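Local structure of F5/8 type C domain protein (Bacteroides ovatus, 4ZRX) at residues A96-G101 with G142-P147; C103-A108 with L169-T174. The protein is a putative alpha-L-fucosidase that probably releases alpha-L-fucose from glycans by hydrolysis, its barrel-type catalytic domain followed by an F5/8 type C domain. All coordinates share one frame; numbering follows the deposited sequence.

Contact 1: residues A96-G101 with G142-P147; sequences AKHHDG and GVYLSP. With EDO (1,2-ethanediol), chain D.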
ATOM      1  N   ALA A  96      14.289   9.630  -9.941  1.00 15.46           N
ATOM      2  CA  ALA A  96      15.242  10.384 -10.733  1.00 16.16           C
ATOM      3  C   ALA A  96      16.106   9.418 -11.584  1.00 16.11           C
ATOM      4  O   ALA A  96      16.561   9.765 -12.683  1.00 17.12           O
ATOM      5  CB  ALA A  96      16.118  11.218  -9.800  1.00 16.64           C
ATOM      6  N   LYS A  97      16.366   8.217 -11.042  1.00 16.61           N
ATOM      7  CA  LYS A  97      17.059   7.175 -11.749  1.00 17.00           C
ATOM      8  C   LYS A  97      16.570   5.852 -11.196  1.00 17.14           C
ATOM      9  O   LYS A  97      16.658   5.600 -10.005  1.00 17.45           O
ATOM     10  CB  LYS A  97      18.577   7.239 -11.546  1.00 18.09           C
ATOM     11  CG  LYS A  97      19.339   6.256 -12.464  1.00 18.39           C
ATOM     12  CD  LYS A  97      20.833   6.220 -12.105  1.00 19.43           C
ATOM     13  CE  LYS A  97      21.132   5.392 -10.929  1.00 19.82           C
ATOM     14  NZ  LYS A  97      22.564   5.340 -10.595  1.00 21.17           N
ATOM     15  N   HIS A  98      15.987   5.027 -12.080  1.00 16.59           N
ATOM     16  CA  HIS A  98      15.555   3.685 -11.721  1.00 16.44           C
ATOM     17  C   HIS A  98      16.655   2.673 -12.103  1.00 17.55           C
ATOM     18  O   HIS A  98      17.764   3.071 -12.368  1.00 17.19           O
ATOM     19  CB  HIS A  98      14.156   3.391 -12.305  1.00 16.31           C
ATOM     20  CG  HIS A  98      13.392   2.383 -11.524  1.00 17.02           C
ATOM     21  ND1 HIS A  98      13.392   1.046 -11.830  1.00 17.99           N
ATOM     22  CD2 HIS A  98      12.628   2.509 -10.412  1.00 17.38           C
ATOM     23  CE1 HIS A  98      12.666   0.388 -10.948  1.00 17.91           C
ATOM     24  NE2 HIS A  98      12.214   1.247 -10.054  1.00 17.67           N
ATOM     25  N   HIS A  99      16.371   1.371 -11.978  1.00 18.23           N
ATOM     26  CA  HIS A  99      17.435   0.326 -12.093  1.00 20.21           C
ATOM     27  C   HIS A  99      18.117   0.326 -13.440  1.00 20.53           C
ATOM     28  O   HIS A  99      19.307  -0.004 -13.553  1.00 20.91           O
ATOM     29  CB  HIS A  99      16.887  -1.069 -11.842  1.00 20.58           C
ATOM     30  CG  HIS A  99      16.121  -1.204 -10.554  1.00 21.10           C
ATOM     31  ND1 HIS A  99      16.492  -0.559  -9.393  1.00 21.52           N
ATOM     32  CD2 HIS A  99      15.037  -1.952 -10.243  1.00 21.66           C
ATOM     33  CE1 HIS A  99      15.641  -0.880  -8.426  1.00 22.24           C
ATOM     34  NE2 HIS A  99      14.762  -1.739  -8.913  1.00 22.19           N
ATOM     35  N   ASP A 100      17.362   0.745 -14.435  1.00 19.82           N
ATOM     36  CA  ASP A 100      17.854   0.893 -15.823  1.00 21.21           C
ATOM     37  C   ASP A 100      18.945   1.935 -15.981  1.00 20.79           C
ATOM     38  O   ASP A 100      19.695   1.909 -16.962  1.00 22.38           O
ATOM     39  CB  ASP A 100      16.674   1.210 -16.737  1.00 21.29           C
ATOM     40  CG  ASP A 100      15.977   2.454 -16.353  1.00 22.11           C
ATOM     41  OD1 ASP A 100      16.456   3.485 -16.844  1.00 24.29           O
ATOM     42  OD2 ASP A 100      15.005   2.407 -15.565  1.00 21.51           O
ATOM     43  N   GLY A 101      19.061   2.867 -15.040  1.00 20.11           N
ATOM     44  CA  GLY A 101      20.175   3.796 -15.037  1.00 20.51           C
ATOM     45  C   GLY A 101      19.989   5.074 -15.811  1.00 20.88           C
ATOM     46  O   GLY A 101      20.898   5.935 -15.823  1.00 21.05           O
ATOM     47  N   GLY A 142      11.168  14.723  -2.547  1.00 17.38           N
ATOM     48  CA  GLY A 142      12.089  13.661  -2.267  1.00 17.19           C
ATOM     49  C   GLY A 142      12.588  13.018  -3.551  1.00 17.81           C
ATOM     50  O   GLY A 142      11.980  13.167  -4.599  1.00 16.58           O
ATOM     51  N   VAL A 143      13.721  12.322  -3.465  1.00 17.69           N
ATOM     52  CA  VAL A 143      14.317  11.644  -4.589  1.00 18.18           C
ATOM     53  C   VAL A 143      14.615  10.170  -4.351  1.00 17.34           C
ATOM     54  O   VAL A 143      15.113   9.794  -3.313  1.00 17.84           O
ATOM     55  CB  VAL A 143      15.579  12.350  -5.132  1.00 20.78           C
ATOM     56  CG1 VAL A 143      15.209  13.755  -5.610  1.00 22.38           C
ATOM     57  CG2 VAL A 143      16.624  12.396  -4.084  1.00 21.15           C
ATOM     58  N   TYR A 144      14.375   9.382  -5.392  1.00 16.44           N
ATOM     59  CA  TYR A 144      14.700   7.957  -5.503  1.00 16.44           C
ATOM     60  C   TYR A 144      15.870   7.910  -6.480  1.00 17.73           C
ATOM     61  O   TYR A 144      15.763   8.389  -7.602  1.00 18.15           O
ATOM     62  CB  TYR A 144      13.502   7.199  -6.034  1.00 16.34           C
ATOM     63  CG  TYR A 144      13.686   5.748  -6.386  1.00 15.59           C
ATOM     64  CD1 TYR A 144      14.405   5.350  -7.475  1.00 15.38           C
ATOM     65  CD2 TYR A 144      12.989   4.769  -5.693  1.00 16.36           C
ATOM     66  CE1 TYR A 144      14.541   4.037  -7.793  1.00 15.93           C
ATOM     67  CE2 TYR A 144      13.065   3.450  -6.040  1.00 16.44           C
ATOM     68  CZ  TYR A 144      13.865   3.067  -7.112  1.00 16.88           C
ATOM     69  OH  TYR A 144      14.059   1.783  -7.509  1.00 17.83           O
ATOM     70  N   LEU A 145      16.989   7.364  -6.014  1.00 17.35           N
ATOM     71  CA  LEU A 145      18.183   7.247  -6.845  1.00 17.94           C
ATOM     72  C   LEU A 145      18.638   5.801  -6.730  1.00 18.08           C
ATOM     73  O   LEU A 145      19.208   5.401  -5.716  1.00 18.83           O
ATOM     74  CB  LEU A 145      19.262   8.237  -6.398  1.00 18.84           C
ATOM     75  CG  LEU A 145      20.572   8.156  -7.174  1.00 20.01           C
ATOM     76  CD1 LEU A 145      20.429   8.739  -8.571  1.00 20.80           C
ATOM     77  CD2 LEU A 145      21.700   8.844  -6.428  1.00 20.85           C
ATOM     78  N   SER A 146      18.394   5.003  -7.778  1.00 18.15           N
ATOM     79  CA  SER A 146      18.628   3.538  -7.667  1.00 18.30           C
ATOM     80  C   SER A 146      20.093   3.166  -7.427  1.00 19.52           C
ATOM     81  O   SER A 146      20.961   3.515  -8.273  1.00 20.05           O
ATOM     82  CB  SER A 146      18.096   2.821  -8.884  1.00 18.86           C
ATOM     83  OG  SER A 146      18.346   1.452  -8.832  1.00 18.82           O
ATOM     84  N   PRO A 147      20.386   2.496  -6.306  1.00 20.11           N
ATOM     85  CA  PRO A 147      21.771   1.977  -6.124  1.00 21.47           C
ATOM     86  C   PRO A 147      22.147   1.027  -7.262  1.00 22.17           C
ATOM     87  O   PRO A 147      23.196   1.220  -7.867  1.00 22.16           O
ATOM     88  CB  PRO A 147      21.700   1.287  -4.753  1.00 21.32           C
ATOM     89  CG  PRO A 147      20.595   2.022  -4.056  1.00 20.48           C
ATOM     90  CD  PRO A 147      19.581   2.306  -5.077  1.00 19.12           C
TER
HETATM   91  C1  EDO D 703      10.488   0.897  -6.284  1.00 26.04           C
HETATM   92  O1  EDO D 703      10.522   0.770  -7.704  1.00 23.30           O
HETATM   93  C2  EDO D 703       9.425  -0.048  -5.758  1.00 27.91           C
HETATM   94  O2  EDO D 703       9.691  -1.372  -6.249  1.00 30.19           O

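Contact 2: residues C103-A108 with L169-T174; sequences CLWPTA and LTELLT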
ATOM      1  N   CYS A 103      18.930   8.663 -16.336  1.00 19.76           N
ATOM      2  CA  CYS A 103      18.770   9.808 -15.432  1.00 20.15           C
ATOM      3  C   CYS A 103      17.792  10.812 -15.999  1.00 19.65           C
ATOM      4  O   CYS A 103      17.939  11.264 -17.147  1.00 20.35           O
ATOM      5  CB  CYS A 103      20.103  10.466 -15.176  1.00 21.03           C
ATOM      6  SG  CYS A 103      21.211   9.342 -14.360  1.00 22.50           S
ATOM      7  N   LEU A 104      16.846  11.257 -15.144  1.00 19.04           N
ATOM      8  CA  LEU A 104      15.868  12.283 -15.496  1.00 19.08           C
ATOM      9  C   LEU A 104      16.321  13.747 -15.429  1.00 18.83           C
ATOM     10  O   LEU A 104      15.543  14.630 -15.675  1.00 19.26           O
ATOM     11  CB  LEU A 104      14.620  12.109 -14.591  1.00 19.62           C
ATOM     12  CG  LEU A 104      13.794  10.850 -14.790  1.00 21.27           C
ATOM     13  CD1 LEU A 104      12.535  10.956 -14.003  1.00 21.02           C
ATOM     14  CD2 LEU A 104      13.455  10.654 -16.210  1.00 23.05           C
ATOM     15  N   TRP A 105      17.590  13.969 -15.126  1.00 19.18           N
ATOM     16  CA  TRP A 105      18.195  15.265 -15.103  1.00 20.11           C
ATOM     17  C   TRP A 105      19.534  15.125 -15.884  1.00 21.28           C
ATOM     18  O   TRP A 105      20.126  14.014 -15.974  1.00 20.89           O
ATOM     19  CB  TRP A 105      18.457  15.729 -13.681  1.00 19.63           C
ATOM     20  CG  TRP A 105      19.635  15.082 -12.999  1.00 19.88           C
ATOM     21  CD1 TRP A 105      20.783  15.697 -12.662  1.00 20.93           C
ATOM     22  CD2 TRP A 105      19.733  13.742 -12.447  1.00 20.24           C
ATOM     23  NE1 TRP A 105      21.628  14.831 -12.048  1.00 21.53           N
ATOM     24  CE2 TRP A 105      21.014  13.624 -11.888  1.00 20.80           C
ATOM     25  CE3 TRP A 105      18.885  12.627 -12.403  1.00 20.27           C
ATOM     26  CZ2 TRP A 105      21.483  12.449 -11.291  1.00 20.77           C
ATOM     27  CZ3 TRP A 105      19.368  11.422 -11.866  1.00 20.21           C
ATOM     28  CH2 TRP A 105      20.647  11.355 -11.298  1.00 21.37           C
ATOM     29  N   PRO A 106      20.004  16.249 -16.434  1.00 22.85           N
ATOM     30  CA  PRO A 106      21.245  16.219 -17.258  1.00 23.99           C
ATOM     31  C   PRO A 106      22.471  16.141 -16.380  1.00 25.28           C
ATOM     32  O   PRO A 106      23.197  17.153 -16.176  1.00 27.41           O
ATOM     33  CB  PRO A 106      21.210  17.554 -18.002  1.00 25.22           C
ATOM     34  CG  PRO A 106      20.394  18.482 -17.129  1.00 24.89           C
ATOM     35  CD  PRO A 106      19.334  17.561 -16.463  1.00 23.59           C
ATOM     36  N   THR A 107      22.710  14.973 -15.840  1.00 23.87           N
ATOM     37  CA  THR A 107      23.850  14.718 -14.980  1.00 24.46           C
ATOM     38  C   THR A 107      25.179  14.876 -15.741  1.00 25.42           C
ATOM     39  O   THR A 107      25.301  14.517 -16.898  1.00 27.39           O
ATOM     40  CB  THR A 107      23.746  13.318 -14.394  1.00 23.22           C
ATOM     41  OG1 THR A 107      24.852  13.024 -13.533  1.00 23.84           O
ATOM     42  CG2 THR A 107      23.641  12.239 -15.446  1.00 23.10           C
ATOM     43  N   ALA A 108      26.201  15.333 -15.037  1.00 26.45           N
ATOM     44  CA  ALA A 108      27.569  15.364 -15.594  1.00 26.79           C
ATOM     45  C   ALA A 108      28.175  13.957 -15.614  1.00 26.82           C
ATOM     46  O   ALA A 108      29.235  13.740 -16.189  1.00 27.44           O
ATOM     47  CB  ALA A 108      28.460  16.284 -14.733  1.00 27.88           C
ATOM     48  N   LEU A 169      24.206  11.792  -6.659  1.00 22.89           N
ATOM     49  CA  LEU A 169      23.502  12.159  -5.411  1.00 22.04           C
ATOM     50  C   LEU A 169      23.748  13.589  -5.065  1.00 22.71           C
ATOM     51  O   LEU A 169      22.871  14.292  -4.701  1.00 22.74           O
ATOM     52  CB  LEU A 169      23.922  11.210  -4.319  1.00 22.64           C
ATOM     53  CG  LEU A 169      23.326  11.406  -2.921  1.00 23.30           C
ATOM     54  CD1 LEU A 169      21.831  11.173  -2.970  1.00 22.59           C
ATOM     55  CD2 LEU A 169      24.033  10.446  -1.989  1.00 24.37           C
ATOM     56  N   THR A 170      24.999  14.044  -5.214  1.00 24.17           N
ATOM     57  CA  THR A 170      25.374  15.423  -4.943  1.00 24.20           C
ATOM     58  C   THR A 170      24.660  16.360  -5.879  1.00 23.67           C
ATOM     59  O   THR A 170      24.153  17.354  -5.461  1.00 23.86           O
ATOM     60  CB  THR A 170      26.899  15.591  -5.015  1.00 26.30           C
ATOM     61  OG1 THR A 170      27.517  14.737  -4.034  1.00 26.40           O
ATOM     62  CG2 THR A 170      27.321  17.053  -4.819  1.00 27.32           C
ATOM     63  N   GLU A 171      24.504  16.001  -7.149  1.00 23.29           N
ATOM     64  CA  GLU A 171      23.723  16.881  -8.023  1.00 23.48           C
ATOM     65  C   GLU A 171      22.277  17.041  -7.528  1.00 22.73           C
ATOM     66  O   GLU A 171      21.700  18.173  -7.432  1.00 23.06           O
ATOM     67  CB  GLU A 171      23.723  16.334  -9.459  1.00 23.31           C
ATOM     68  CG  GLU A 171      25.059  16.441 -10.112  1.00 24.52           C
ATOM     69  CD  GLU A 171      25.213  15.621 -11.375  1.00 25.28           C
ATOM     70  OE1 GLU A 171      24.440  14.608 -11.595  1.00 24.86           O
ATOM     71  OE2 GLU A 171      26.176  15.977 -12.142  1.00 26.30           O
ATOM     72  N   LEU A 172      21.667  15.903  -7.223  1.00 22.39           N
ATOM     73  CA  LEU A 172      20.269  15.888  -6.796  1.00 21.21           C
ATOM     74  C   LEU A 172      20.034  16.635  -5.503  1.00 21.43           C
ATOM     75  O   LEU A 172      18.974  17.223  -5.322  1.00 20.46           O
ATOM     76  CB  LEU A 172      19.733  14.438  -6.716  1.00 20.66           C
ATOM     77  CG  LEU A 172      19.645  13.652  -8.030  1.00 21.25           C
ATOM     78  CD1 LEU A 172      19.276  12.235  -7.781  1.00 21.41           C
ATOM     79  CD2 LEU A 172      18.622  14.309  -8.912  1.00 21.15           C
ATOM     80  N   LEU A 173      21.046  16.615  -4.646  1.00 22.39           N
ATOM     81  CA  LEU A 173      20.923  17.217  -3.326  1.00 24.18           C
ATOM     82  C   LEU A 173      21.467  18.640  -3.234  1.00 25.20           C
ATOM     83  O   LEU A 173      21.420  19.241  -2.161  1.00 24.92           O
ATOM     84  CB  LEU A 173      21.603  16.321  -2.296  1.00 25.94           C
ATOM     85  CG  LEU A 173      21.039  14.895  -2.136  1.00 26.35           C
ATOM     86  CD1 LEU A 173      21.616  14.262  -0.913  1.00 27.90           C
ATOM     87  CD2 LEU A 173      19.583  14.771  -2.126  1.00 26.05           C
ATOM     88  N   THR A 174      22.012  19.153  -4.335  1.00 25.56           N
ATOM     89  CA  THR A 174      22.585  20.515  -4.422  1.00 27.18           C
ATOM     90  C   THR A 174      21.706  21.436  -5.255  1.00 27.36           C
ATOM     91  O   THR A 174      21.340  22.569  -4.839  1.00 28.45           O
ATOM     92  CB  THR A 174      23.962  20.456  -5.001  1.00 28.70           C
ATOM     93  OG1 THR A 174      24.813  19.677  -4.147  1.00 28.45           O
ATOM     94  CG2 THR A 174      24.570  21.926  -5.158  1.00 30.72           C
TER

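Contact 1: residues A96-G101 with G142-P147
Lys97 and Leu145 form a parallel beta bridge between the neighbouring strands 91-97 and 140-145, at the C-terminal strand ends, where TIM-barrel glycosidases carry their active site. Ser146 N gives Lys97 O a hydrogen bond of 2.9 Å, while the bonds from Ala96 N and Lys97 N to Tyr144 O are weak. On this close side Lys97 CB lies 3.8 Å from Leu145 CD1, and helix 158-174 covers the leucine; the lysine ammonium forms a salt bridge with Asp149 and hydrogen bonds with Gln168 and Tyr161. Looser is the overlap of the His98 and Tyr144 rings: their planes stand at 3°, yet they are slid apart, centroids 5.2 Å from each other. CG anti to the backbone N (chi1 -153°) carries the His98 imidazole toward the tyrosine hydroxyl end. A 1,2-ethanediol, probably from the crystallisation liquor, hydrogen-bonds through O1 to His98 NE2 at 2.9 Å and also to His49 and Glu230, consistent with a polar site at the barrel mouth. His99 ND1 donates to Ser146 OG, 2.8 Å away and in the imidazole plane. With an alanine in place of this imidazole, Ser146 OG, still bonded to Trp148 O, would probably turn more freely, with a gap beside Trp60 and Trp148. Tyr144 OH is hydrogen-bonded to Asp185, and His99 CE1 approaches this oxygen to 3.2 Å.

Contact 2: residues C103-A108 with L169-T174
A loop-to-helix junction on the outer layer of the barrel domain brings Trp105 and Thr107 against Glu171 and Leu172 of helix 158-174. Leu172 CD2 sits over the six-membered ring of Trp105 as a CH-pi contact, 3.8 Å from the centroid and 13° off the ring normal. Cys103 CB and Thr107 CB lie toward the rim of the opposite face, so the indole is packed from both sides. At its edge, Trp105 NE1 donates to Glu171 OE1 at 2.9 Å, nearly in the indole plane but from above the carboxylate plane; ring and carboxylate stand 89° apart. Thr107 OG1, anti to its backbone N (chi1 -180°), reaches the syn lone pair of the same Glu171 OE1 at a notably short 2.5 Å. The other oxygen, Glu171 OE2, accepts from Ala108 N at 3.0 Å. Three donors thus grip one carboxylate and fix its rotation, which would be expected to stabilise its negative charge. Pro106, centre of an inverse gamma turn, bends the chain between the two side-chain donors, and Thr107 OG1 is also bonded to Thr109 OG1. The arrangement joins a loop that follows a barrel strand to an outer helix, as in the beta/alpha layering of a TIM barrel.

Overall arrangement
The two contacts lie in the same barrel-type domain, their centres about 10 Å apart, contact 1 on the sheet and contact 2 outside it. Their segments alternate along the chain: strand 91-97 and its following turn, the loop 103-108, strand 140-145, then helix 158-174, which follows that strand. They meet directly. Ala96 O and Leu104 N are 2.9 Å apart, probably a hydrogen bond, and Leu145 CD1 packs 3.8 Å from both Leu172 CD1 and Trp105 CH2. One apolar layer therefore runs from the outer helix and loop to the strands, whose C-terminal ends lie beside the bound ethanediol, in what is probably the active-site region.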